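Protein phosphatase 2C (PDB 3D8K) is a phosphatase of the PP2C family that probably removes phosphate from phosphoserine and phosphothreonine residues of proteins, probably with manganese or magnesium as cofactor. Local coordinates at the interface of chains A and B and the interface of chains A and C. Sequence-based numbering; all coordinates share one arbitrary frame. Chains: chain A/B/C, Protein phosphatase 2C.

Contact 1: the interface of chains A and B. Residues chain A 97, 100; chain B 78, 84, 87-88.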
ATOM      1  N   ARG A  97     -22.507   5.702  -1.940  1.00 24.41           N
ATOM      2  CA  ARG A  97     -23.176   5.321  -3.175  1.00 26.75           C
ATOM      3  C   ARG A  97     -22.171   4.696  -4.126  1.00 27.38           C
ATOM      4  O   ARG A  97     -22.542   3.968  -5.041  1.00 29.61           O
ATOM      5  CB  ARG A  97     -23.796   6.543  -3.849  1.00 27.94           C
ATOM      6  CG  ARG A  97     -24.734   6.210  -4.982  1.00 30.25           C
ATOM      7  CD  ARG A  97     -24.837   7.369  -5.946  1.00 35.72           C
ATOM      8  NE  ARG A  97     -23.630   7.489  -6.767  1.00 41.14           N
ATOM      9  CZ  ARG A  97     -23.351   6.708  -7.809  1.00 42.71           C
ATOM     10  NH1 ARG A  97     -24.196   5.750  -8.161  1.00 43.92           N
ATOM     11  NH2 ARG A  97     -22.238   6.888  -8.508  1.00 41.99           N
ATOM     12  N   ASN A 100     -21.396   1.032  -3.268  1.00 24.45           N
ATOM     13  CA  ASN A 100     -22.440   0.144  -3.758  1.00 24.36           C
ATOM     14  C   ASN A 100     -22.923  -0.911  -2.757  1.00 22.58           C
ATOM     15  O   ASN A 100     -22.761  -2.114  -2.984  1.00 21.88           O
ATOM     16  CB  ASN A 100     -21.951  -0.545  -5.024  1.00 26.64           C
ATOM     17  CG  ASN A 100     -23.083  -1.033  -5.881  1.00 29.77           C
ATOM     18  OD1 ASN A 100     -22.870  -1.752  -6.861  1.00 33.60           O
ATOM     19  ND2 ASN A 100     -24.305  -0.638  -5.531  1.00 30.03           N
TER
ATOM     20  N   ARG B  78     -21.235   3.622 -13.027  1.00 38.30           N
ATOM     21  CA  ARG B  78     -22.012   2.480 -13.478  1.00 40.17           C
ATOM     22  C   ARG B  78     -22.163   2.455 -15.001  1.00 40.55           C
ATOM     23  O   ARG B  78     -21.740   1.508 -15.660  1.00 40.10           O
ATOM     24  CB  ARG B  78     -23.383   2.492 -12.799  1.00 41.86           C
ATOM     25  CG  ARG B  78     -23.312   2.402 -11.276  1.00 45.15           C
ATOM     26  CD  ARG B  78     -24.472   1.576 -10.726  1.00 48.78           C
ATOM     27  NE  ARG B  78     -24.322   1.236  -9.311  1.00 52.18           N
ATOM     28  CZ  ARG B  78     -24.458   2.101  -8.310  1.00 54.39           C
ATOM     29  NH1 ARG B  78     -24.748   3.368  -8.561  1.00 56.66           N
ATOM     30  NH2 ARG B  78     -24.315   1.698  -7.054  1.00 54.50           N
ATOM     31  N   GLU B  84     -24.682   9.709 -14.589  1.00 32.54           N
ATOM     32  CA  GLU B  84     -23.564   9.022 -13.986  1.00 31.53           C
ATOM     33  C   GLU B  84     -22.264   9.830 -14.012  1.00 30.02           C
ATOM     34  O   GLU B  84     -21.507   9.804 -13.047  1.00 30.46           O
ATOM     35  CB  GLU B  84     -23.372   7.679 -14.678  1.00 33.40           C
ATOM     36  CG  GLU B  84     -22.564   6.706 -13.870  1.00 38.08           C
ATOM     37  CD  GLU B  84     -23.274   6.290 -12.604  1.00 40.99           C
ATOM     38  OE1 GLU B  84     -24.288   5.566 -12.716  1.00 42.39           O
ATOM     39  OE2 GLU B  84     -22.824   6.689 -11.503  1.00 41.93           O
ATOM     40  N   ARG B  87     -22.356  12.783 -11.691  1.00 24.83           N
ATOM     41  CA  ARG B  87     -22.283  12.109 -10.415  1.00 25.84           C
ATOM     42  C   ARG B  87     -20.843  12.183  -9.915  1.00 26.60           C
ATOM     43  O   ARG B  87     -20.581  12.597  -8.784  1.00 28.06           O
ATOM     44  CB  ARG B  87     -22.701  10.650 -10.636  1.00 29.69           C
ATOM     45  CG  ARG B  87     -22.716   9.747  -9.425  1.00 31.76           C
ATOM     46  CD  ARG B  87     -23.890  10.057  -8.537  1.00 35.40           C
ATOM     47  NE  ARG B  87     -25.168   9.833  -9.205  1.00 37.83           N
ATOM     48  CZ  ARG B  87     -26.346  10.013  -8.614  1.00 40.50           C
ATOM     49  NH1 ARG B  87     -26.400  10.417  -7.344  1.00 40.39           N
ATOM     50  NH2 ARG B  87     -27.470   9.797  -9.286  1.00 39.79           N
ATOM     51  N   GLN B  88     -19.906  11.793 -10.773  1.00 25.00           N
ATOM     52  CA  GLN B  88     -18.497  11.791 -10.414  1.00 25.24           C
ATOM     53  C   GLN B  88     -17.857  13.168 -10.317  1.00 25.98           C
ATOM     54  O   GLN B  88     -16.891  13.351  -9.577  1.00 25.37           O
ATOM     55  CB  GLN B  88     -17.712  10.932 -11.403  1.00 25.02           C
ATOM     56  CG  GLN B  88     -18.045   9.474 -11.295  1.00 25.57           C
ATOM     57  CD  GLN B  88     -17.765   8.934  -9.912  1.00 25.95           C
ATOM     58  OE1 GLN B  88     -18.481   8.073  -9.414  1.00 26.57           O
ATOM     59  NE2 GLN B  88     -16.711   9.430  -9.290  1.00 25.73           N
TER
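A:Arg97 pushes its guanidinium among B:Glu84, B:Arg87 and B:Arg78, where two helices and their flanking loops meet between copies of this PP2C-family (PPM-type) phosphatase. One terminal nitrogen, A:Arg97 NH2, makes a salt bridge with the carboxylate oxygen B:Glu84 OE2 at 3.1 Å; the bond is weak, bent to 124° at the hydrogen. B:Arg87 lies over a face of the same guanidinium, its NE 3.7 Å above the plane and offset toward the rim. Its methylene chain gives an apolar contact, B:Arg87 CD to A:Arg97 CZ at 3.5 Å, which suits arginine, whose long aliphatic stem can pack against another arginine's flat tip. The other nitrogen, A:Arg97 NH1, faces B:Arg78 NH1 without a hydrogen bond, a doubtful placement. B:Arg78 also brings NH2 to 2.8 Å from the amide nitrogen ND2 of A:Asn100, just past helix 82-99. Two donors meet there as modelled, and a turned amide would offer its oxygen instead. Behind these groups, CG of A:Arg97 stands anti to the backbone N (chi1 -169°), and a bend at chi3 swings the guanidinium toward helix 82-97 of chain B. That helix carries B:Glu84, B:Arg87 and, more distantly, B:Gln88, whereas B:Arg78 comes from a preceding loop. B:Glu84 may offset some of the clustered positive charge.

Contact 2: the interface of chains A and B. Residues chain A 94-95, 97-98; chain B 76, 88, 91, 95.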
ATOM      1  N   GLY A  94     -22.091  10.473  -0.658  1.00 26.48           N
ATOM      2  CA  GLY A  94     -21.662  10.311  -2.025  1.00 26.57           C
ATOM      3  C   GLY A  94     -20.770   9.105  -2.205  1.00 26.02           C
ATOM      4  O   GLY A  94     -20.998   8.314  -3.109  1.00 27.73           O
ATOM      5  N   ASP A  95     -19.764   8.945  -1.352  1.00 26.01           N
ATOM      6  CA  ASP A  95     -18.859   7.811  -1.491  1.00 26.49           C
ATOM      7  C   ASP A  95     -19.505   6.496  -1.126  1.00 25.34           C
ATOM      8  O   ASP A  95     -19.085   5.451  -1.603  1.00 26.23           O
ATOM      9  CB  ASP A  95     -17.582   8.019  -0.672  1.00 29.20           C
ATOM     10  CG  ASP A  95     -16.545   8.850  -1.416  1.00 32.20           C
ATOM     11  OD1 ASP A  95     -15.431   9.047  -0.882  1.00 34.53           O
ATOM     12  OD2 ASP A  95     -16.846   9.305  -2.541  1.00 33.14           O
ATOM     13  N   ARG A  97     -22.507   5.702  -1.940  1.00 24.41           N
ATOM     14  CA  ARG A  97     -23.176   5.321  -3.175  1.00 26.75           C
ATOM     15  C   ARG A  97     -22.171   4.696  -4.126  1.00 27.38           C
ATOM     16  O   ARG A  97     -22.542   3.968  -5.041  1.00 29.61           O
ATOM     17  CB  ARG A  97     -23.796   6.543  -3.849  1.00 27.94           C
ATOM     18  CG  ARG A  97     -24.734   6.210  -4.982  1.00 30.25           C
ATOM     19  CD  ARG A  97     -24.837   7.369  -5.946  1.00 35.72           C
ATOM     20  NE  ARG A  97     -23.630   7.489  -6.767  1.00 41.14           N
ATOM     21  CZ  ARG A  97     -23.351   6.708  -7.809  1.00 42.71           C
ATOM     22  NH1 ARG A  97     -24.196   5.750  -8.161  1.00 43.92           N
ATOM     23  NH2 ARG A  97     -22.238   6.888  -8.508  1.00 41.99           N
ATOM     24  N   ALA A  98     -20.899   5.000  -3.920  1.00 25.87           N
ATOM     25  CA  ALA A  98     -19.856   4.446  -4.760  1.00 25.39           C
ATOM     26  C   ALA A  98     -19.391   3.130  -4.165  1.00 25.70           C
ATOM     27  O   ALA A  98     -18.746   2.337  -4.832  1.00 26.88           O
ATOM     28  CB  ALA A  98     -18.693   5.412  -4.850  1.00 25.42           C
TER
ATOM     29  N   ASP B  76     -15.550   4.194 -11.220  1.00 36.55           N
ATOM     30  CA  ASP B  76     -16.670   3.991 -10.320  1.00 37.08           C
ATOM     31  C   ASP B  76     -18.014   4.329 -10.932  1.00 37.12           C
ATOM     32  O   ASP B  76     -19.037   4.231 -10.256  1.00 37.08           O
ATOM     33  CB  ASP B  76     -16.486   4.819  -9.042  1.00 38.12           C
ATOM     34  CG  ASP B  76     -15.496   4.195  -8.071  1.00 39.18           C
ATOM     35  OD1 ASP B  76     -15.230   4.816  -7.020  1.00 40.36           O
ATOM     36  OD2 ASP B  76     -14.985   3.091  -8.348  1.00 39.31           O
ATOM     37  N   GLN B  88     -19.906  11.793 -10.773  1.00 25.00           N
ATOM     38  CA  GLN B  88     -18.497  11.791 -10.414  1.00 25.24           C
ATOM     39  C   GLN B  88     -17.857  13.168 -10.317  1.00 25.98           C
ATOM     40  O   GLN B  88     -16.891  13.351  -9.577  1.00 25.37           O
ATOM     41  CB  GLN B  88     -17.712  10.932 -11.403  1.00 25.02           C
ATOM     42  CG  GLN B  88     -18.045   9.474 -11.295  1.00 25.57           C
ATOM     43  CD  GLN B  88     -17.765   8.934  -9.912  1.00 25.95           C
ATOM     44  OE1 GLN B  88     -18.481   8.073  -9.414  1.00 26.57           O
ATOM     45  NE2 GLN B  88     -16.711   9.430  -9.290  1.00 25.73           N
ATOM     46  N   ARG B  91     -18.384  14.546  -6.977  1.00 31.25           N
ATOM     47  CA  ARG B  91     -17.453  13.916  -6.036  1.00 30.26           C
ATOM     48  C   ARG B  91     -16.023  14.422  -6.130  1.00 30.74           C
ATOM     49  O   ARG B  91     -15.411  14.759  -5.121  1.00 30.63           O
ATOM     50  CB  ARG B  91     -17.432  12.402  -6.220  1.00 27.97           C
ATOM     51  CG  ARG B  91     -18.580  11.689  -5.567  1.00 27.84           C
ATOM     52  CD  ARG B  91     -18.164  10.304  -5.148  1.00 26.13           C
ATOM     53  NE  ARG B  91     -17.843   9.462  -6.288  1.00 25.20           N
ATOM     54  CZ  ARG B  91     -17.064   8.384  -6.222  1.00 27.63           C
ATOM     55  NH1 ARG B  91     -16.525   8.019  -5.059  1.00 22.05           N
ATOM     56  NH2 ARG B  91     -16.819   7.674  -7.324  1.00 27.15           N
ATOM     57  N   ASP B  95     -13.686  15.925  -3.013  1.00 27.12           N
ATOM     58  CA  ASP B  95     -12.428  15.436  -2.483  1.00 28.14           C
ATOM     59  C   ASP B  95     -11.313  16.402  -2.798  1.00 29.18           C
ATOM     60  O   ASP B  95     -10.217  16.317  -2.233  1.00 30.05           O
ATOM     61  CB  ASP B  95     -12.112  14.033  -3.016  1.00 27.79           C
ATOM     62  CG  ASP B  95     -13.112  12.988  -2.520  1.00 29.42           C
ATOM     63  OD1 ASP B  95     -13.751  13.234  -1.472  1.00 29.66           O
ATOM     64  OD2 ASP B  95     -13.264  11.920  -3.159  1.00 27.73           O
TER
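Helix 82-99 of chain A, through A:Asp95 and A:Ala98, meets B:Arg91 on helix 82-97 of chain B, while the loop residue B:Asp76 stands at the guanidinium edge, on the chain B side. B:Arg91 NH1 donates to the carboxylate oxygen A:Asp95 OD2 at 2.8 Å, in a nearly straight bond (169° at the hydrogen) that is also a salt bridge. The oxygen lies in the guanidinium plane, but the arginine meets the carboxylate from above its plane, the two flat groups being turned 84° apart. Alanine suits the next position: its methyl, A:Ala98 CB, is small enough to lie against a face of the guanidinium, offset toward the rim, 3.7 Å from B:Arg91 CZ. B:Arg91 NH2 donates at 2.7 Å to the side-chain carbonyl B:Gln88 OE1. At 3.3 Å B:Arg91 NH2 also makes a hydrogen bond and salt bridge to the anti lone pair of B:Asp76 OD1. These bonds should restrain the rotation and help point NH1 at chain A. The arginine would be expected to ease repulsion between the acidic groups around it. The same residue of each chain meets here, presumably near the two-fold axis: A:Asp95 OD1 lies 4.3 Å from B:Asp95 OD2, one turn beyond B:Arg91.

Contact 3: the interface of chains A and C. Residues chain A 7, 9, 12, 335; chain C 9, 12, 24, 333.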
ATOM      1  N   TYR A   7     -12.047  -7.925  29.010  1.00 47.06           N
ATOM      2  CA  TYR A   7     -10.640  -7.879  28.628  1.00 45.49           C
ATOM      3  C   TYR A   7     -10.212  -6.423  28.752  1.00 43.33           C
ATOM      4  O   TYR A   7     -11.061  -5.541  28.865  1.00 43.47           O
ATOM      5  CB  TYR A   7     -10.395  -8.386  27.199  1.00 47.73           C
ATOM      6  CG  TYR A   7      -8.905  -8.589  26.903  1.00 52.42           C
ATOM      7  CD1 TYR A   7      -8.109  -9.416  27.722  1.00 52.78           C
ATOM      8  CD2 TYR A   7      -8.274  -7.914  25.847  1.00 53.41           C
ATOM      9  CE1 TYR A   7      -6.726  -9.558  27.501  1.00 52.57           C
ATOM     10  CE2 TYR A   7      -6.884  -8.048  25.618  1.00 53.53           C
ATOM     11  CZ  TYR A   7      -6.122  -8.869  26.451  1.00 53.30           C
ATOM     12  OH  TYR A   7      -4.762  -8.981  26.247  1.00 50.73           O
ATOM     13  N   GLU A   9      -8.480  -3.675  26.730  1.00 36.86           N
ATOM     14  CA  GLU A   9      -7.989  -3.128  25.469  1.00 36.07           C
ATOM     15  C   GLU A   9      -7.103  -1.918  25.733  1.00 35.41           C
ATOM     16  O   GLU A   9      -6.649  -1.247  24.818  1.00 35.99           O
ATOM     17  CB  GLU A   9      -9.167  -2.725  24.566  1.00 35.93           C
ATOM     18  CG  GLU A   9      -9.372  -3.631  23.339  1.00 36.68           C
ATOM     19  CD  GLU A   9     -10.313  -3.039  22.268  1.00 36.72           C
ATOM     20  OE1 GLU A   9     -11.550  -3.159  22.393  1.00 34.58           O
ATOM     21  OE2 GLU A   9      -9.807  -2.445  21.293  1.00 35.85           O
ATOM     22  N   ARG A  12      -4.106  -0.529  23.738  1.00 36.48           N
ATOM     23  CA  ARG A  12      -4.522   0.013  22.452  1.00 36.69           C
ATOM     24  C   ARG A  12      -4.785   1.505  22.555  1.00 36.61           C
ATOM     25  O   ARG A  12      -4.428   2.267  21.650  1.00 36.79           O
ATOM     26  CB  ARG A  12      -5.790  -0.688  21.948  1.00 38.52           C
ATOM     27  CG  ARG A  12      -5.583  -2.145  21.573  1.00 43.11           C
ATOM     28  CD  ARG A  12      -6.883  -2.896  21.308  1.00 44.44           C
ATOM     29  NE  ARG A  12      -6.601  -4.301  21.022  1.00 47.52           N
ATOM     30  CZ  ARG A  12      -7.514  -5.269  20.945  1.00 49.33           C
ATOM     31  NH1 ARG A  12      -8.797  -5.011  21.128  1.00 48.67           N
ATOM     32  NH2 ARG A  12      -7.137  -6.511  20.689  1.00 51.20           N
ATOM     33  N   GLU A 335     -13.445  -3.848  27.644  1.00 32.70           N
ATOM     34  CA  GLU A 335     -14.508  -4.396  26.818  1.00 32.08           C
ATOM     35  C   GLU A 335     -15.019  -5.596  27.594  1.00 30.84           C
ATOM     36  O   GLU A 335     -14.218  -6.382  28.090  1.00 29.56           O
ATOM     37  CB  GLU A 335     -13.963  -4.826  25.465  1.00 33.29           C
ATOM     38  CG  GLU A 335     -15.023  -4.807  24.386  1.00 37.07           C
ATOM     39  CD  GLU A 335     -14.427  -4.802  22.998  1.00 40.14           C
ATOM     40  OE1 GLU A 335     -15.180  -4.577  22.024  1.00 40.98           O
ATOM     41  OE2 GLU A 335     -13.200  -5.026  22.883  1.00 41.58           O
TER
ATOM     42  N   GLU C   9     -12.606 -10.883  19.766  1.00 41.27           N
ATOM     43  CA  GLU C   9     -11.814  -9.710  19.411  1.00 38.65           C
ATOM     44  C   GLU C   9     -11.546  -9.529  17.920  1.00 38.02           C
ATOM     45  O   GLU C   9     -10.533  -8.933  17.566  1.00 38.76           O
ATOM     46  CB  GLU C   9     -10.451  -9.759  20.128  1.00 38.07           C
ATOM     47  CG  GLU C   9     -10.429  -9.316  21.597  1.00 40.21           C
ATOM     48  CD  GLU C   9      -9.007  -9.250  22.200  1.00 41.89           C
ATOM     49  OE1 GLU C   9      -8.467 -10.302  22.599  1.00 42.41           O
ATOM     50  OE2 GLU C   9      -8.421  -8.144  22.275  1.00 42.17           O
ATOM     51  N   ARG C  12     -10.350  -5.913  16.384  1.00 36.93           N
ATOM     52  CA  ARG C  12      -8.983  -5.530  16.719  1.00 36.99           C
ATOM     53  C   ARG C  12      -7.959  -6.184  15.821  1.00 36.53           C
ATOM     54  O   ARG C  12      -6.912  -5.592  15.547  1.00 36.00           O
ATOM     55  CB  ARG C  12      -8.666  -5.887  18.168  1.00 39.53           C
ATOM     56  CG  ARG C  12      -9.843  -6.446  18.960  1.00 45.50           C
ATOM     57  CD  ARG C  12     -10.879  -5.376  19.282  1.00 50.05           C
ATOM     58  NE  ARG C  12     -12.073  -5.913  19.936  1.00 52.48           N
ATOM     59  CZ  ARG C  12     -13.246  -6.075  19.333  1.00 54.31           C
ATOM     60  NH1 ARG C  12     -13.401  -5.745  18.054  1.00 55.22           N
ATOM     61  NH2 ARG C  12     -14.273  -6.556  20.015  1.00 55.34           N
ATOM     62  N   ARG C  24       0.168  -9.419  20.401  1.00 35.84           N
ATOM     63  CA  ARG C  24      -1.006  -9.882  21.098  1.00 34.00           C
ATOM     64  C   ARG C  24      -0.619 -10.951  22.091  1.00 32.84           C
ATOM     65  O   ARG C  24      -0.566 -12.121  21.752  1.00 33.39           O
ATOM     66  CB  ARG C  24      -2.012 -10.389  20.093  1.00 34.52           C
ATOM     67  CG  ARG C  24      -3.155  -9.464  20.022  1.00 34.37           C
ATOM     68  CD  ARG C  24      -4.074  -9.891  18.970  1.00 37.07           C
ATOM     69  NE  ARG C  24      -3.870  -9.069  17.802  1.00 39.58           N
ATOM     70  CZ  ARG C  24      -4.035  -7.756  17.812  1.00 41.17           C
ATOM     71  NH1 ARG C  24      -4.398  -7.148  18.931  1.00 41.17           N
ATOM     72  NH2 ARG C  24      -3.857  -7.057  16.705  1.00 42.85           N
HETATM   73  N   MSE C 333     -10.705 -13.958  15.988  1.00 37.10           N
HETATM   74  CA  MSE C 333      -9.928 -13.913  17.223  1.00 36.37           C
HETATM   75  C   MSE C 333     -10.871 -13.979  18.420  1.00 33.93           C
HETATM   76  O   MSE C 333     -11.795 -13.176  18.540  1.00 33.15           O
HETATM   77  CB  MSE C 333      -9.066 -12.641  17.292  1.00 39.03           C
HETATM   78  CG  MSE C 333      -8.207 -12.571  18.557  1.00 43.95           C
HETATM   79 SE   MSE C 333      -6.615 -11.400  18.436  1.00 51.14          SE
HETATM   80  CE  MSE C 333      -7.503  -9.762  19.036  1.00 47.76           C
TER
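A:Arg12 sets its CG anti to the carbonyl carbon (chi1 -68°) and runs extended from CG to NE, which carries its guanidinium across to C:Glu9 and C:Arg12. C:Arg12 instead bends at chi2 (-72°), turning its tip toward A:Glu335. The two arginines cross at about a right angle, with the guanidinium of A:Arg12 against the aliphatic part of C:Arg12; several of these contacts are too short to be trusted. The terminal nitrogen A:Arg12 NH2 gives a hydrogen bond and salt bridge to the carboxylate oxygen C:Glu9 OE2 at 2.6 Å. It is bent, and the oxygen lies far out of the guanidinium plane. A:Arg12 NH1 pairs with A:Glu9 OE2 at 2.8 Å, an intrachain salt bridge that should steady the tip; the same carboxylate also pairs across, A:Glu9 OE1 lying 3.7 Å from C:Arg12 NE. C:Arg12 and A:Glu335 meet tip to tip, C:Arg12 NH2 standing 3.0 Å from A:Glu335 OE1 as an ionic pair without a hydrogen bond, and NE donating only weakly to OE2. Extended beyond CG, C:Glu9 and A:Glu335 are long enough to reach across. A:Tyr7 CD2 lies 3.6 Å from C:Glu9 OE2. C:Arg24 NH1 nears A:Arg12 NH2 without a hydrogen bond, like charges that C:Glu9 may offset. A:Tyr7 is in strand 6-8, A:Glu335 in strand 332-337; each Glu9 precedes the helix of its Arg12 (10-17 in A, 10-19 in C), but without exact two-fold symmetry the copies play different parts.

Contact 1 and contact 2 are neighbouring parts of one A–B interface, their C-alpha centres about 6 Å apart. They share A:Arg97 and B:Gln88 and rest mainly on the same helix, 82-99 in chain A and 82-97 in chain B, with nearby loop residues; the two-fold symmetry repeats each with the chains exchanged. Contact 3 lies, C-alpha centre to C-alpha centre, about 37 Å from contact 1 and about 33 Å from contact 2, and uses N-terminal elements and strand 332-337 instead. Chain A thus touches its two neighbours through separate surfaces, linking copies within the deposited four-chain assembly. The structure alone does not show whether either interface forms in solution.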